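PDB 6W0V: pyocin S8 from Pseudomonas aeruginosa, which probably kills rival bacteria as a DNA-cutting bacteriocin, with its H-N-H nuclease domain present here as an engineered mutant bound to the cognate immunity protein. Local coordinates for residues Arg46-Gln51 and Tyr109-Leu114; Gly15-Gly20 and Glu50-Ala55; Ser79-Thr82 and Glu86-Gly89; Pro28-Ile33 and Pro60-Tyr65; Ala55-Pro60 and Gly73-Leu78. The protein carries 1 engineered substitution. All coordinates share one frame; numbering follows the deposited sequence.

Contact 1. Residues Arg46-Gln51 and Tyr109-Leu114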
# COMPACT_ATOMS: atom_id res chain seq x y z
N ARG A 46 2.93 13.85 5.12
CA ARG A 46 3.40 13.11 3.93
C ARG A 46 4.86 12.72 4.13
O ARG A 46 5.21 11.57 3.91
CB ARG A 46 3.28 13.98 2.69
CG ARG A 46 3.96 13.34 1.51
CD ARG A 46 3.83 14.23 0.32
NE ARG A 46 4.44 13.54 -0.79
CZ ARG A 46 4.37 13.95 -2.04
NH1 ARG A 46 3.71 15.06 -2.34
NH2 ARG A 46 4.94 13.24 -2.99
N ASP A 47 5.69 13.65 4.55
CA ASP A 47 7.14 13.38 4.70
C ASP A 47 7.32 12.25 5.70
O ASP A 47 8.02 11.27 5.46
CB ASP A 47 7.84 14.64 5.15
CG ASP A 47 9.32 14.49 5.33
OD1 ASP A 47 9.89 13.55 4.77
OD2 ASP A 47 9.88 15.32 6.02
N PHE A 48 6.62 12.33 6.82
CA PHE A 48 6.72 11.29 7.85
C PHE A 48 6.22 9.98 7.28
O PHE A 48 6.86 8.96 7.46
CB PHE A 48 5.87 11.68 9.06
CG PHE A 48 5.88 10.62 10.12
CD1 PHE A 48 6.86 10.60 11.09
CD2 PHE A 48 4.92 9.63 10.12
CE1 PHE A 48 6.88 9.61 12.06
CE2 PHE A 48 4.94 8.64 11.09
CZ PHE A 48 5.90 8.64 12.07
N ARG A 49 5.06 10.02 6.64
CA ARG A 49 4.45 8.79 6.10
C ARG A 49 5.44 8.17 5.12
O ARG A 49 5.61 6.95 5.12
CB ARG A 49 3.12 9.11 5.44
CG ARG A 49 2.50 7.88 4.79
CD ARG A 49 2.83 7.84 3.33
NE ARG A 49 2.11 8.89 2.65
CZ ARG A 49 2.37 9.28 1.42
NH1 ARG A 49 1.66 10.24 0.85
NH2 ARG A 49 3.33 8.68 0.74
N GLU A 50 6.04 9.00 4.27
CA GLU A 50 6.99 8.47 3.27
C GLU A 50 8.18 7.84 3.99
O GLU A 50 8.56 6.73 3.68
CB GLU A 50 7.48 9.58 2.36
CG GLU A 50 6.43 10.00 1.39
CD GLU A 50 6.93 11.03 0.40
OE1 GLU A 50 8.12 11.40 0.49
OE2 GLU A 50 6.13 11.45 -0.44
N GLN A 51 8.77 8.54 4.93
CA GLN A 51 9.98 8.02 5.58
C GLN A 51 9.60 6.76 6.35
O GLN A 51 10.41 5.86 6.45
CB GLN A 51 10.59 9.09 6.47
CG GLN A 51 11.10 10.25 5.65
CD GLN A 51 12.00 11.13 6.48
OE1 GLN A 51 12.76 10.63 7.30
NE2 GLN A 51 11.88 12.43 6.27
N TYR A 109 3.42 13.50 15.18
CA TYR A 109 4.66 12.74 14.90
C TYR A 109 5.09 11.95 16.13
O TYR A 109 6.25 11.50 16.16
CB TYR A 109 5.77 13.67 14.45
CG TYR A 109 5.42 14.52 13.27
CD1 TYR A 109 5.26 13.95 12.02
CD2 TYR A 109 5.22 15.88 13.40
CE1 TYR A 109 4.95 14.74 10.92
CE2 TYR A 109 4.92 16.68 12.32
CZ TYR A 109 4.79 16.10 11.07
OH TYR A 109 4.48 16.87 10.00
N ASP A 110 4.20 11.77 17.10
CA ASP A 110 4.53 10.85 18.20
C ASP A 110 4.21 9.45 17.71
O ASP A 110 3.03 9.10 17.53
CB ASP A 110 3.89 11.15 19.54
CG ASP A 110 4.54 10.26 20.58
OD1 ASP A 110 4.17 9.09 20.59
OD2 ASP A 110 5.49 10.71 21.29
N ILE A 111 5.28 8.70 17.53
CA ILE A 111 5.23 7.32 16.99
C ILE A 111 4.36 6.46 17.90
O ILE A 111 3.67 5.59 17.40
CB ILE A 111 6.66 6.80 16.85
CG1 ILE A 111 7.42 7.65 15.83
CG2 ILE A 111 6.66 5.33 16.47
CD1 ILE A 111 8.90 7.58 15.98
N ASP A 112 4.36 6.72 19.20
CA ASP A 112 3.57 5.91 20.15
C ASP A 112 2.09 6.29 20.05
O ASP A 112 1.26 5.57 20.61
CB ASP A 112 4.13 6.04 21.56
CG ASP A 112 5.55 5.53 21.62
OD1 ASP A 112 5.79 4.47 21.04
OD2 ASP A 112 6.39 6.19 22.22
N ASN A 113 1.79 7.37 19.34
CA ASN A 113 0.39 7.78 19.06
C ASN A 113 -0.07 7.18 17.74
O ASN A 113 -1.19 7.50 17.30
CB ASN A 113 0.25 9.30 19.02
CG ASN A 113 -1.20 9.71 19.04
OD1 ASN A 113 -2.02 9.08 19.71
ND2 ASN A 113 -1.53 10.75 18.29
N LEU A 114 0.75 6.35 17.11
CA LEU A 114 0.43 5.83 15.76
C LEU A 114 0.10 4.35 15.85
O LEU A 114 0.79 3.61 16.56
CB LEU A 114 1.59 6.06 14.81
CG LEU A 114 2.08 7.50 14.76
CD1 LEU A 114 3.25 7.61 13.79
CD2 LEU A 114 0.96 8.45 14.37

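Contact 2. Residues Gly15-Gly20 and Glu50-Ala55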
# COMPACT_ATOMS: atom_id res chain seq x y z
N GLY A 15 7.37 -11.20 13.52
CA GLY A 15 6.45 -11.86 12.58
C GLY A 15 5.69 -10.86 11.73
O GLY A 15 6.24 -9.78 11.42
N ASN A 16 4.46 -11.22 11.36
CA ASN A 16 3.68 -10.51 10.31
C ASN A 16 3.09 -9.26 10.94
O ASN A 16 1.98 -9.31 11.52
CB ASN A 16 2.61 -11.38 9.67
CG ASN A 16 2.09 -10.76 8.39
OD1 ASN A 16 2.09 -9.54 8.23
ND2 ASN A 16 1.66 -11.60 7.46
N TRP A 17 3.84 -8.18 10.84
CA TRP A 17 3.55 -6.93 11.57
C TRP A 17 2.11 -6.50 11.29
O TRP A 17 1.38 -6.23 12.25
CB TRP A 17 4.57 -5.89 11.15
CG TRP A 17 4.19 -4.51 11.56
CD1 TRP A 17 3.71 -4.10 12.77
CD2 TRP A 17 4.31 -3.34 10.74
NE1 TRP A 17 3.50 -2.75 12.75
CE2 TRP A 17 3.86 -2.26 11.52
CE3 TRP A 17 4.73 -3.12 9.43
CZ2 TRP A 17 3.84 -0.96 11.03
CZ3 TRP A 17 4.71 -1.84 8.94
CH2 TRP A 17 4.27 -0.77 9.74
N LEU A 18 1.71 -6.43 10.02
CA LEU A 18 0.42 -5.81 9.65
C LEU A 18 -0.72 -6.83 9.70
O LEU A 18 -1.86 -6.41 9.47
CB LEU A 18 0.54 -5.19 8.26
CG LEU A 18 1.47 -3.99 8.17
CD1 LEU A 18 1.29 -3.29 6.84
CD2 LEU A 18 1.23 -3.03 9.32
N ALA A 19 -0.45 -8.09 10.05
CA ALA A 19 -1.51 -9.10 10.26
C ALA A 19 -2.58 -8.50 11.18
O ALA A 19 -3.78 -8.66 10.89
CB ALA A 19 -0.94 -10.38 10.82
N GLY A 20 -2.16 -7.78 12.23
CA GLY A 20 -3.05 -7.20 13.25
C GLY A 20 -3.66 -5.87 12.82
O GLY A 20 -4.54 -5.37 13.54
N GLU A 50 6.04 9.00 4.27
CA GLU A 50 6.99 8.47 3.27
C GLU A 50 8.18 7.84 3.99
O GLU A 50 8.56 6.73 3.68
CB GLU A 50 7.48 9.58 2.36
CG GLU A 50 6.43 10.00 1.39
CD GLU A 50 6.93 11.03 0.40
OE1 GLU A 50 8.12 11.40 0.49
OE2 GLU A 50 6.13 11.45 -0.44
N GLN A 51 8.77 8.54 4.93
CA GLN A 51 9.98 8.02 5.58
C GLN A 51 9.60 6.76 6.35
O GLN A 51 10.41 5.86 6.45
CB GLN A 51 10.59 9.09 6.47
CG GLN A 51 11.10 10.25 5.65
CD GLN A 51 12.00 11.13 6.48
OE1 GLN A 51 12.76 10.63 7.30
NE2 GLN A 51 11.88 12.43 6.27
N PHE A 52 8.39 6.74 6.88
CA PHE A 52 7.84 5.59 7.61
C PHE A 52 7.88 4.38 6.69
O PHE A 52 8.49 3.35 6.99
CB PHE A 52 6.44 5.96 8.07
CG PHE A 52 5.71 4.86 8.78
CD1 PHE A 52 5.14 3.82 8.08
CD2 PHE A 52 5.61 4.89 10.16
CE1 PHE A 52 4.45 2.83 8.76
CE2 PHE A 52 4.92 3.91 10.83
CZ PHE A 52 4.35 2.88 10.13
N TRP A 53 7.23 4.52 5.55
CA TRP A 53 7.11 3.36 4.64
C TRP A 53 8.46 3.05 4.02
O TRP A 53 8.72 1.87 3.80
CB TRP A 53 6.04 3.61 3.60
CG TRP A 53 4.70 3.55 4.23
CD1 TRP A 53 3.80 4.56 4.32
CD2 TRP A 53 4.14 2.44 4.95
NE1 TRP A 53 2.69 4.14 5.00
CE2 TRP A 53 2.87 2.84 5.40
CE3 TRP A 53 4.56 1.14 5.22
CZ2 TRP A 53 2.02 1.99 6.09
CZ3 TRP A 53 3.73 0.30 5.91
CH2 TRP A 53 2.48 0.72 6.35
N VAL A 54 9.28 4.05 3.76
CA VAL A 54 10.66 3.81 3.27
C VAL A 54 11.39 2.97 4.32
O VAL A 54 12.07 2.03 3.96
CB VAL A 54 11.40 5.11 2.97
CG1 VAL A 54 12.90 4.91 2.84
CG2 VAL A 54 10.83 5.77 1.73
N ALA A 55 11.25 3.31 5.59
CA ALA A 55 11.93 2.59 6.67
C ALA A 55 11.41 1.16 6.69
O ALA A 55 12.20 0.25 6.87
CB ALA A 55 11.70 3.30 7.97

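Contact 3. Residues Ser79-Thr82 and Glu86-Gly89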
# COMPACT_ATOMS: atom_id res chain seq x y z
N SER A 79 2.29 4.40 0.73
CA SER A 79 1.56 3.49 1.64
C SER A 79 1.23 2.24 0.85
O SER A 79 0.72 2.32 -0.25
CB SER A 79 0.33 4.12 2.16
OG SER A 79 0.67 5.35 2.76
N PRO A 80 1.55 1.07 1.41
CA PRO A 80 1.18 -0.17 0.75
C PRO A 80 -0.34 -0.30 0.73
O PRO A 80 -1.05 0.08 1.63
CB PRO A 80 1.83 -1.27 1.59
CG PRO A 80 2.01 -0.64 2.94
CD PRO A 80 2.21 0.84 2.69
N PHE A 81 -0.83 -0.88 -0.35
CA PHE A 81 -2.24 -1.29 -0.44
C PHE A 81 -2.47 -2.41 0.54
O PHE A 81 -1.61 -3.29 0.70
CB PHE A 81 -2.53 -1.78 -1.84
CG PHE A 81 -2.69 -0.67 -2.83
CD1 PHE A 81 -1.58 -0.05 -3.37
CD2 PHE A 81 -3.95 -0.23 -3.18
CE1 PHE A 81 -1.73 0.99 -4.27
CE2 PHE A 81 -4.09 0.82 -4.08
CZ PHE A 81 -2.99 1.43 -4.61
N THR A 82 -3.64 -2.39 1.14
CA THR A 82 -4.12 -3.52 1.95
C THR A 82 -4.72 -4.52 0.99
O THR A 82 -5.05 -4.17 -0.14
CB THR A 82 -5.17 -3.11 2.98
OG1 THR A 82 -6.38 -2.80 2.32
CG2 THR A 82 -4.73 -1.90 3.78
N GLU A 86 -9.76 -5.55 3.07
CA GLU A 86 -9.45 -4.63 4.18
C GLU A 86 -9.57 -3.19 3.70
O GLU A 86 -9.38 -2.28 4.50
CB GLU A 86 -8.06 -4.96 4.72
CG GLU A 86 -8.06 -6.17 5.61
CD GLU A 86 -9.11 -6.13 6.71
OE1 GLU A 86 -9.81 -7.13 6.86
OE2 GLU A 86 -9.23 -5.07 7.40
N GLN A 87 -9.91 -2.99 2.43
CA GLN A 87 -10.10 -1.63 1.88
C GLN A 87 -11.50 -1.16 2.23
O GLN A 87 -12.40 -1.99 2.40
CB GLN A 87 -9.86 -1.65 0.38
CG GLN A 87 -8.50 -2.25 0.06
CD GLN A 87 -8.18 -2.31 -1.41
OE1 GLN A 87 -7.06 -2.66 -1.78
NE2 GLN A 87 -9.14 -1.94 -2.24
N ALA A 88 -11.66 0.15 2.34
CA ALA A 88 -12.96 0.81 2.59
C ALA A 88 -13.14 1.85 1.50
O ALA A 88 -12.65 3.00 1.67
CB ALA A 88 -12.98 1.41 3.96
N GLY A 89 -13.74 1.39 0.39
CA GLY A 89 -13.96 2.18 -0.82
C GLY A 89 -12.67 2.83 -1.27
O GLY A 89 -11.69 2.10 -1.50

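Contact 4. Residues Pro28-Ile33 and Pro60-Tyr65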
# COMPACT_ATOMS: atom_id res chain seq x y z
N PRO A 28 0.98 -1.37 16.56
CA PRO A 28 1.88 -0.28 16.88
C PRO A 28 2.96 -0.20 15.81
O PRO A 28 3.09 -1.08 14.95
CB PRO A 28 2.46 -0.70 18.24
CG PRO A 28 2.44 -2.21 18.18
CD PRO A 28 1.18 -2.55 17.42
N ILE A 29 3.70 0.89 15.84
CA ILE A 29 4.86 1.10 14.94
C ILE A 29 5.99 0.24 15.48
O ILE A 29 6.29 0.29 16.66
CB ILE A 29 5.24 2.58 14.89
CG1 ILE A 29 4.03 3.45 14.53
CG2 ILE A 29 6.42 2.81 13.96
CD1 ILE A 29 3.07 2.81 13.53
N PRO A 30 6.62 -0.60 14.64
CA PRO A 30 7.73 -1.41 15.10
C PRO A 30 8.83 -0.50 15.65
O PRO A 30 9.12 0.52 15.04
CB PRO A 30 8.19 -2.16 13.85
CG PRO A 30 6.97 -2.14 12.96
CD PRO A 30 6.31 -0.80 13.23
N SER A 31 9.41 -0.90 16.77
CA SER A 31 10.48 -0.13 17.43
C SER A 31 11.61 0.17 16.44
O SER A 31 12.13 1.29 16.48
CB SER A 31 10.97 -0.84 18.65
OG SER A 31 11.39 -2.14 18.35
N GLN A 32 11.96 -0.77 15.55
CA GLN A 32 13.08 -0.56 14.60
C GLN A 32 12.69 0.51 13.58
O GLN A 32 13.59 1.15 13.02
CB GLN A 32 13.49 -1.86 13.91
CG GLN A 32 12.45 -2.41 12.95
CD GLN A 32 11.52 -3.40 13.61
OE1 GLN A 32 11.09 -3.22 14.74
NE2 GLN A 32 11.20 -4.45 12.88
N ILE A 33 11.40 0.68 13.33
CA ILE A 33 10.88 1.75 12.43
C ILE A 33 10.90 3.06 13.22
O ILE A 33 11.40 4.05 12.70
CB ILE A 33 9.49 1.40 11.89
CG1 ILE A 33 9.56 0.12 11.05
CG2 ILE A 33 8.89 2.55 11.10
CD1 ILE A 33 10.61 0.17 9.97
N PRO A 60 14.35 -5.59 6.29
CA PRO A 60 14.14 -6.90 5.68
C PRO A 60 13.02 -7.71 6.33
O PRO A 60 12.23 -8.32 5.62
CB PRO A 60 15.49 -7.59 5.88
CG PRO A 60 16.48 -6.45 5.86
CD PRO A 60 15.77 -5.31 6.56
N GLU A 61 12.97 -7.72 7.67
CA GLU A 61 12.05 -8.57 8.46
C GLU A 61 10.62 -8.02 8.41
O GLU A 61 9.69 -8.78 8.72
CB GLU A 61 12.56 -8.71 9.89
CG GLU A 61 13.79 -9.59 9.97
CD GLU A 61 13.65 -10.90 9.21
OE1 GLU A 61 14.58 -11.25 8.46
OE2 GLU A 61 12.59 -11.54 9.35
N LEU A 62 10.43 -6.76 8.05
CA LEU A 62 9.06 -6.23 7.85
C LEU A 62 8.69 -6.31 6.37
O LEU A 62 7.56 -6.70 6.08
CB LEU A 62 8.99 -4.78 8.33
CG LEU A 62 9.20 -4.60 9.83
CD1 LEU A 62 9.28 -3.13 10.17
CD2 LEU A 62 8.08 -5.27 10.61
N VAL A 63 9.61 -5.93 5.49
CA VAL A 63 9.27 -5.77 4.05
C VAL A 63 8.98 -7.15 3.47
O VAL A 63 8.22 -7.22 2.50
CB VAL A 63 10.34 -5.01 3.26
CG1 VAL A 63 11.56 -5.87 2.96
CG2 VAL A 63 9.76 -4.46 1.97
N LYS A 64 9.54 -8.21 4.06
CA LYS A 64 9.34 -9.59 3.53
C LYS A 64 7.85 -9.94 3.54
O LYS A 64 7.47 -10.84 2.79
CB LYS A 64 10.17 -10.60 4.32
CG LYS A 64 9.66 -10.92 5.72
CD LYS A 64 10.53 -11.91 6.43
CE LYS A 64 10.03 -12.25 7.82
NZ LYS A 64 10.97 -13.14 8.53
N TYR A 65 7.03 -9.24 4.32
CA TYR A 65 5.57 -9.52 4.43
C TYR A 65 4.80 -8.73 3.37
O TYR A 65 3.57 -8.76 3.40
CB TYR A 65 5.07 -9.20 5.83
CG TYR A 65 5.56 -10.19 6.84
CD1 TYR A 65 4.97 -11.44 6.94
CD2 TYR A 65 6.65 -9.91 7.64
CE1 TYR A 65 5.43 -12.37 7.85
CE2 TYR A 65 7.13 -10.84 8.56
CZ TYR A 65 6.51 -12.07 8.66
OH TYR A 65 6.97 -12.99 9.55

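Contact 5. Residues Ala55-Pro60 and Gly73-Leu78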
# COMPACT_ATOMS: atom_id res chain seq x y z
N ALA A 55 11.25 3.31 5.59
CA ALA A 55 11.93 2.59 6.67
C ALA A 55 11.41 1.16 6.69
O ALA A 55 12.20 0.25 6.87
CB ALA A 55 11.70 3.30 7.97
N VAL A 56 10.10 0.98 6.52
CA VAL A 56 9.49 -0.37 6.52
C VAL A 56 10.11 -1.14 5.36
O VAL A 56 10.58 -2.27 5.59
CB VAL A 56 7.96 -0.31 6.40
CG1 VAL A 56 7.37 -1.69 6.17
CG2 VAL A 56 7.33 0.34 7.62
N ALA A 57 10.14 -0.54 4.18
CA ALA A 57 10.68 -1.21 2.97
C ALA A 57 12.15 -1.53 3.20
O ALA A 57 12.64 -2.49 2.63
CB ALA A 57 10.50 -0.36 1.76
N ASN A 58 12.83 -0.73 4.01
CA ASN A 58 14.28 -0.88 4.26
C ASN A 58 14.55 -1.86 5.40
O ASN A 58 15.73 -2.05 5.73
CB ASN A 58 14.92 0.47 4.59
CG ASN A 58 16.41 0.44 4.39
OD1 ASN A 58 17.16 1.06 5.14
ND2 ASN A 58 16.86 -0.30 3.39
N ASP A 59 13.49 -2.41 5.99
CA ASP A 59 13.60 -3.39 7.10
C ASP A 59 13.31 -4.76 6.51
O ASP A 59 12.16 -5.09 6.24
CB ASP A 59 12.66 -3.09 8.26
CG ASP A 59 12.97 -3.99 9.43
OD1 ASP A 59 12.82 -5.21 9.30
OD2 ASP A 59 13.47 -3.47 10.42
N PRO A 60 14.35 -5.59 6.29
CA PRO A 60 14.14 -6.90 5.68
C PRO A 60 13.02 -7.71 6.33
O PRO A 60 12.23 -8.32 5.62
CB PRO A 60 15.49 -7.59 5.88
CG PRO A 60 16.48 -6.45 5.86
CD PRO A 60 15.77 -5.31 6.56
N GLY A 73 6.51 0.42 -3.92
CA GLY A 73 5.83 1.67 -3.53
C GLY A 73 6.40 2.17 -2.23
O GLY A 73 6.65 3.37 -2.12
N MET A 74 6.59 1.26 -1.28
CA MET A 74 7.10 1.66 0.05
C MET A 74 8.50 2.24 -0.08
O MET A 74 8.80 3.18 0.62
CB MET A 74 7.11 0.47 1.00
CG MET A 74 5.73 0.11 1.43
SD MET A 74 5.70 -0.84 2.98
CE MET A 74 7.23 -1.77 2.87
N ARG A 75 9.32 1.75 -0.99
CA ARG A 75 10.68 2.32 -1.19
C ARG A 75 10.55 3.75 -1.71
O ARG A 75 11.50 4.53 -1.51
CB ARG A 75 11.50 1.44 -2.12
CG ARG A 75 11.95 0.16 -1.44
CD ARG A 75 12.98 -0.57 -2.26
NE ARG A 75 12.46 -1.05 -3.54
CZ ARG A 75 11.78 -2.18 -3.70
NH1 ARG A 75 11.39 -2.54 -4.91
NH2 ARG A 75 11.49 -2.95 -2.67
N ASP A 76 9.41 4.09 -2.31
CA ASP A 76 9.10 5.45 -2.80
C ASP A 76 8.36 6.22 -1.71
O ASP A 76 7.96 7.36 -1.98
CB ASP A 76 8.21 5.42 -4.04
CG ASP A 76 8.90 4.89 -5.27
OD1 ASP A 76 10.14 4.91 -5.30
OD2 ASP A 76 8.17 4.45 -6.18
N GLY A 77 8.15 5.60 -0.56
CA GLY A 77 7.45 6.22 0.58
C GLY A 77 5.95 6.12 0.42
O GLY A 77 5.23 6.80 1.14
N LEU A 78 5.46 5.28 -0.49
CA LEU A 78 4.02 5.16 -0.75
C LEU A 78 3.43 4.09 0.15
O LEU A 78 4.04 3.02 0.32
CB LEU A 78 3.79 4.78 -2.21
CG LEU A 78 4.49 5.69 -3.21
CD1 LEU A 78 4.24 5.18 -4.62
CD2 LEU A 78 4.02 7.12 -3.06
O HOH W 1 12.40 -3.17 0.01

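Contact 1. Residues Arg46-Gln51 and Tyr109-Leu114
The helical residue Phe-48 and the loop residue Tyr-109 are the closest by backbone, CA to CA 7.5 Å, and no hydrogen bond crosses between segments 46-51 and 109-114. Phe-48 carries the contact. Its ring lies opposite the backbone N (chi1 177°), which directs it toward the loop. Tyr-109 runs past it in the reverse direction. CB of Phe-48 sits at the edge of the tyrosine ring, 3.7 Å from Tyr-109 CE1. The two ring planes are inclined at 54°, so the pair is neither a stack nor edge-to-face. At the far end of Phe-48, Leu-114 comes from the opposite direction. Leu-114 CD1 lies 3.3 Å from Phe-48 CZ and equally close to CE2 of that ring. Ile-111 reaches the ring edge more loosely, with CG1 4.2 Å from Phe-48 CZ. Beyond the pair, Phe-48 stacks on Trp-45 and meets Phe-42 edge-to-face, while the hydroxyl of Tyr-109 bonds to Glu-2 O. The contact packs helix 45-57 of the colicin/pyocin DNase domain against the loop that leads into strand 114-117. Asn-113 in that loop is probably the central asparagine of the H-N-H motif.

Contact 2. Residues Gly15-Gly20 and Glu50-Ala55
Trp-17 pushes the six-membered part of its indole against two aromatic side chains of helix 45-57, Phe-52 and Trp-53. Its CG is turned opposite the backbone N (chi1 166°), which aims the ring at the helix. Trp-17 and Phe-52 come from opposite directions. Trp-17 CH2 lies 3.7 Å from Phe-52 CZ, and the phenyl tip sits at the edge of the indole. The meeting with Trp-53 is different. Trp-17 CZ3 is 3.8 Å from Trp-53 CZ3, but the planes of the six-membered rings are inclined at 45° and make no regular stack. Leu-18 adds a methyl at the edge of the second indole, with CD1 4.2 Å from Trp-53 CH2. Neighbours within each segment hold the rings. Leu-18 CD2 lies over the centre of the Trp-17 ring, and Phe-52 CD1 covers one face of Trp-53 in the same way. The indole N-H of Trp-17 is satisfied by Pro-28 O. All four touching residues are buried, and all four also pack on Val-116 of strand 114-117. This is part of the aromatic core of the colicin/pyocin DNase fold, where an N-terminal loop and helix 45-57 meet the sheet of the H-N-H motif.

Contact 3. Residues Ser79-Thr82 and Glu86-Gly89
Thr-82 fits against Glu-86 and Gln-87 where the chain turns sharply within the long loop between helix 68-75 and strand 95-98. This loop of the colicin/pyocin H-N-H nuclease fold is bound by the immunity protein. The turn is compact: the CA atoms of Thr-82 and Glu-86 are 5.9 Å apart. Thr-82 is the main element. Its OG1 stands between the backbone N and the carbonyl carbon (chi1 71°), and this turns the hydroxyl to the 86-89 side of the turn. Thr-82 OG1 lies 3.1 Å from Gln-87 CG. That approach is packing; the hydroxyl has its hydrogen bond with a residue flanking the two segments. Glu-86 meets the threonine with its first carbon, Glu-86 CB being 3.8 Å from Thr-82 CB. The rest of Glu-86 bends away, and its carboxylate bonds to the hydroxyl of Thr-118. Gln-87 extends past Thr-82 in the reverse direction. The end of its side chain approaches Thr-82 O and the edge of the Phe-81 ring.

In the next shell, backbone bonds position both arms, Thr-82 to Asp-92 and Glu-86 to Lys-120. Phe-81 makes a cation-pi contact with Lys-93, and its ring stacks on Phe-51 of the immunity protein. Phe-81 O also bonds to the hydroxyl of Tyr-52 of the immunity protein. Across the turn, Thr-82 OG1 lies 3.5 Å from Glu-86 C.

Contact 4. Residues Pro28-Ile33 and Pro60-Tyr65
Leu-62 is the centre of this contact, and Gln-32, Pro-30 and Ile-33 gather round the end of its side chain. Leu-62 CG is placed opposite the carbonyl carbon (chi1 -65°), which directs both methyls from the short helix 60-63 to the start of helix 31-37. The closest approach is that of Ile-33, whose side chain meets Leu-62 tip to tip. Ile-33 CG1 lies 3.4 Å from Leu-62 CD1, tighter than usual for two carbons. Ile-33 CD1 is 3.6 Å from Leu-62 CD1.

Gln-32 reaches Leu-62 from the opposite direction with its amide end. Its CG takes the position between the backbone N and the carbonyl carbon (chi1 68°), and the chain then bends at its next bond. This lays Gln-32 NE2 along the leucine, 3.6 Å from Leu-62 CD1 and 3.7 Å from Leu-62 CG. Pro-30 supplies a third wall. Its ring lies aslant to the leucine, with Pro-30 CG 3.8 Å from Leu-62 CD1.

Around them, Pro-30 also packs on Trp-17, and Ile-33 on Phe-52, Ala-55 and Val-56 of helix 45-57. Asp-59 OD2 takes a weak hydrogen bond from Gln-32 NE2, while OD1 of the same aspartate caps helix 60-63 through weak bonds to the backbone N atoms of Glu-61 and Leu-62.

No hydrogen bond joins the two segments themselves. The grip is therefore largely apolar, one leucine end set among two apolar side chains and an amide, and the glutamine nitrogen touches it while making a weak hydrogen bond to Asp-59.

Contact 5. Residues Ala55-Pro60 and Gly73-Leu78
Met-74 crosses Val-56 at a slant and ends beside the backbone of Ala-57. Its CG points opposite the carbonyl carbon (chi1 -73°), and a bend at the last torsion, chi3 -32°, brings the methyl back to the other helix. Met-74 CE lies 3.3 Å from Val-56 CG1, a tight carbon pair, and 3.4 Å from Ala-57 N. The sulfur is a little farther off, Met-74 SD 3.7 Å from Val-56 CG1. Ala-57 is small, and the two backbones come close here. Ala-57 CB touches both Met-74 CB and Arg-75 CG, each at 3.6 Å. The exposed Arg-75 side chain then bends at chi3. A water gives a hydrogen bond to Ala-57 O and accepts one from Arg-75 NH2, in the plane of the guanidinium. This water is a polar bridge between the two helix ends. Around them, Val-56 packs on Leu-62 and Ile-33, Met-74 on Pro-80, and both touch Phe-66. Asp-76 turns to the immunity protein and bonds to its Ser-23 and Phe-24. The contact is a helix-helix packing of the DNase domain, joining the end of helix 45-57 to the end of helix 68-75. The latter closes in a Schellman motif with Gly-77 at positive phi.

From the N terminus, residues 15-20 open the loop that contact 2 closes on helix 45-57. Residues 28-33 open the next, closed by contact 4 at 60-65. Contact 4 crosses contacts 1, 2 and 5 along the chain. Contacts 1 and 2 overlap on helix 45-57, sharing Glu-50 and Gln-51. Contact 5 starts at the end of that helix and closes at 73-78. The short turn of contact 3 follows at 79-89. Contact 1 closes last, at 109-114, so its long loop encloses both contact 5 and contact 3. Helix 45-57 is thereby tied to the N-terminal loop, helix 68-75 and the approach to strand 114-117.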